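Local coordinates for ATPase associated with various cellular activities, AAA_5 (Staphylothermus marinus, PDB 6N0S), which probably hydrolyses ATP as a McrB-type AAA+ protein, here represented by its N-terminal EVE-like domain, which resembles PUA-like RNA-binding proteins, at residues I45-S48 against L49-G53. Numbering follows the deposited sequence.
Sequences IRYS and LEKFG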
ATOM      1  N   ILE A  45      -3.072  -4.841   9.803  1.00 31.84           N
ATOM      2  CA  ILE A  45      -3.683  -3.572   9.444  1.00 30.22           C
ATOM      3  C   ILE A  45      -5.196  -3.623   9.673  1.00 33.20           C
ATOM      4  O   ILE A  45      -5.803  -2.636  10.109  1.00 35.22           O
ATOM      5  CB  ILE A  45      -3.284  -3.171   8.005  1.00 34.43           C
ATOM      6  CG1 ILE A  45      -3.422  -1.652   7.836  1.00 32.72           C
ATOM      7  CG2 ILE A  45      -4.062  -3.925   7.016  1.00 32.54           C
ATOM      8  CD1 ILE A  45      -2.595  -1.087   6.627  1.00 42.00           C
ATOM      9  N   ARG A  46      -5.830  -4.768   9.412  1.00 35.59           N
ATOM     10  CA  ARG A  46      -7.255  -4.905   9.705  1.00 36.64           C
ATOM     11  C   ARG A  46      -7.538  -4.672  11.188  1.00 43.15           C
ATOM     12  O   ARG A  46      -8.474  -3.951  11.549  1.00 41.74           O
ATOM     13  CB  ARG A  46      -7.743  -6.299   9.286  1.00 41.39           C
ATOM     14  CG  ARG A  46      -9.128  -6.361   8.668  1.00 56.38           C
ATOM     15  CD  ARG A  46      -9.471  -7.765   8.126  1.00 59.76           C
ATOM     16  NE  ARG A  46      -9.479  -8.802   9.160  1.00 69.62           N
ATOM     17  CZ  ARG A  46      -8.571  -9.775   9.284  1.00 65.97           C
ATOM     18  NH1 ARG A  46      -7.552  -9.884   8.428  1.00 58.86           N
ATOM     19  NH2 ARG A  46      -8.690 -10.657  10.268  1.00 60.15           N
ATOM     20  N   TYR A  47      -6.724  -5.262  12.066  1.00 39.48           N
ATOM     21  CA  TYR A  47      -6.919  -5.087  13.500  1.00 40.42           C
ATOM     22  C   TYR A  47      -6.606  -3.654  13.925  1.00 47.36           C
ATOM     23  O   TYR A  47      -7.276  -3.102  14.814  1.00 42.70           O
ATOM     24  CB  TYR A  47      -6.052  -6.093  14.258  1.00 41.69           C
ATOM     25  CG  TYR A  47      -6.164  -6.004  15.761  1.00 41.81           C
ATOM     26  CD1 TYR A  47      -7.336  -6.362  16.418  1.00 56.56           C
ATOM     27  CD2 TYR A  47      -5.098  -5.561  16.525  1.00 44.68           C
ATOM     28  CE1 TYR A  47      -7.441  -6.281  17.810  1.00 56.44           C
ATOM     29  CE2 TYR A  47      -5.185  -5.474  17.904  1.00 51.64           C
ATOM     30  CZ  TYR A  47      -6.362  -5.837  18.544  1.00 60.26           C
ATOM     31  OH  TYR A  47      -6.434  -5.733  19.913  1.00 56.60           O
ATOM     32  N   SER A  48      -5.618  -3.027  13.283  1.00 39.55           N
ATOM     33  CA  SER A  48      -5.317  -1.631  13.569  1.00 37.29           C
ATOM     34  C   SER A  48      -6.491  -0.735  13.191  1.00 42.56           C
ATOM     35  O   SER A  48      -6.826   0.211  13.914  1.00 38.94           O
ATOM     36  CB  SER A  48      -4.058  -1.191  12.808  1.00 39.72           C
ATOM     37  OG  SER A  48      -2.877  -1.891  13.240  1.00 37.87           O
ATOM     38  N   LEU A  49      -7.090  -0.983  12.031  1.00 41.81           N
ATOM     39  CA  LEU A  49      -8.218  -0.170  11.601  1.00 46.60           C
ATOM     40  C   LEU A  49      -9.362  -0.281  12.590  1.00 52.74           C
ATOM     41  O   LEU A  49     -10.020   0.720  12.908  1.00 47.84           O
ATOM     42  CB  LEU A  49      -8.687  -0.600  10.216  1.00 42.75           C
ATOM     43  CG  LEU A  49      -9.923   0.129   9.716  1.00 47.94           C
ATOM     44  CD1 LEU A  49      -9.598   1.586   9.557  1.00 46.85           C
ATOM     45  CD2 LEU A  49     -10.394  -0.445   8.423  1.00 43.92           C
ATOM     46  N   GLU A  50      -9.616  -1.503  13.073  1.00 48.54           N
ATOM     47  CA  GLU A  50     -10.703  -1.741  14.018  1.00 54.29           C
ATOM     48  C   GLU A  50     -10.494  -0.943  15.294  1.00 49.01           C
ATOM     49  O   GLU A  50     -11.426  -0.317  15.806  1.00 53.04           O
ATOM     50  CB  GLU A  50     -10.804  -3.242  14.323  1.00 50.50           C
ATOM     51  CG  GLU A  50     -12.028  -3.683  15.138  1.00 62.13           C
ATOM     52  CD  GLU A  50     -11.739  -4.860  16.105  1.00 67.05           C
ATOM     53  OE1 GLU A  50     -12.075  -4.756  17.313  1.00 67.10           O
ATOM     54  OE2 GLU A  50     -11.175  -5.883  15.653  1.00 67.48           O
ATOM     55  N   LYS A  51      -9.272  -0.931  15.815  1.00 49.77           N
ATOM     56  CA  LYS A  51      -9.018  -0.206  17.047  1.00 41.67           C
ATOM     57  C   LYS A  51      -8.869   1.304  16.830  1.00 54.56           C
ATOM     58  O   LYS A  51      -9.279   2.078  17.696  1.00 47.09           O
ATOM     59  CB  LYS A  51      -7.779  -0.769  17.747  1.00 43.19           C
ATOM     60  CG  LYS A  51      -7.931  -2.224  18.210  1.00 53.14           C
ATOM     61  CD  LYS A  51      -9.255  -2.441  18.963  1.00 54.58           C
ATOM     62  CE  LYS A  51      -9.138  -3.405  20.110  1.00 61.84           C
ATOM     63  NZ  LYS A  51     -10.368  -3.334  20.963  1.00 69.83           N
ATOM     64  N   PHE A  52      -8.318   1.766  15.705  1.00 48.62           N
ATOM     65  CA  PHE A  52      -8.060   3.196  15.563  1.00 44.80           C
ATOM     66  C   PHE A  52      -9.094   3.943  14.727  1.00 45.42           C
ATOM     67  O   PHE A  52      -9.113   5.175  14.769  1.00 46.81           O
ATOM     68  CB  PHE A  52      -6.677   3.421  14.961  1.00 45.42           C
ATOM     69  CG  PHE A  52      -5.559   3.010  15.852  1.00 48.71           C
ATOM     70  CD1 PHE A  52      -5.183   3.796  16.915  1.00 50.58           C
ATOM     71  CD2 PHE A  52      -4.873   1.838  15.612  1.00 44.77           C
ATOM     72  CE1 PHE A  52      -4.138   3.423  17.737  1.00 48.88           C
ATOM     73  CE2 PHE A  52      -3.845   1.457  16.404  1.00 39.70           C
ATOM     74  CZ  PHE A  52      -3.467   2.252  17.493  1.00 50.92           C
ATOM     75  N   GLY A  53      -9.931   3.248  13.960  1.00 48.28           N
ATOM     76  CA  GLY A  53     -10.962   3.894  13.168  1.00 44.83           C
ATOM     77  C   GLY A  53     -10.468   4.487  11.860  1.00 44.70           C
ATOM     78  O   GLY A  53     -11.127   4.376  10.818  1.00 46.34           O
TER
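Tyr47 and Lys51 sit side by side one helical turn apart, and their first torsions close the gap: with CG anti to the backbone N (chi1 180°) the Tyr47 ring runs along the helix toward its C-terminal end, while Lys51, its CG beside its own N (chi1 -64°), turns back over the ring. Lys51 CG lies over one face of the phenol as a CH-pi contact, 4.2 Å from the Tyr47 ring centroid and shifted toward the rim. Bends at chi2 and chi3 then carry the lysine chain across the far end of the ring, where Lys51 CE comes within 3.6 Å of Tyr47 OH. Glu50 joins more loosely, its OE2 3.9 Å from Tyr47 CD1, with the carboxylate nearly perpendicular to the ring. The Tyr47 ring also meets that of Phe9, their planes about 45° apart. With an alanine at Tyr47, the aliphatic part of Lys51 is likely to lose the face it lies against, and Phe9 its ring partner here.

These residues form the last turns of helix 39-52, which packs against strand 54-61 of the mixed sheet in this EVE-like domain; Ile45 touches Leu55 and Ile57 there. Regular i to i+4 bonds run through the turns, Leu49 N to Ile45 O at 2.8 Å among them. Phe52 N donates to Ser48 O, also at 2.8 Å, and the same oxygen sits at the edge of the Phe52 ring, 3.1 Å from CD2. The buried Ser48 hydroxyl bonds to Gly44 O and Ser10 N. Beyond Phe52 the helix ends at Gly53, whose positive phi (80°) breaks the helical path although its N still reaches Leu49 O at 2.7 Å.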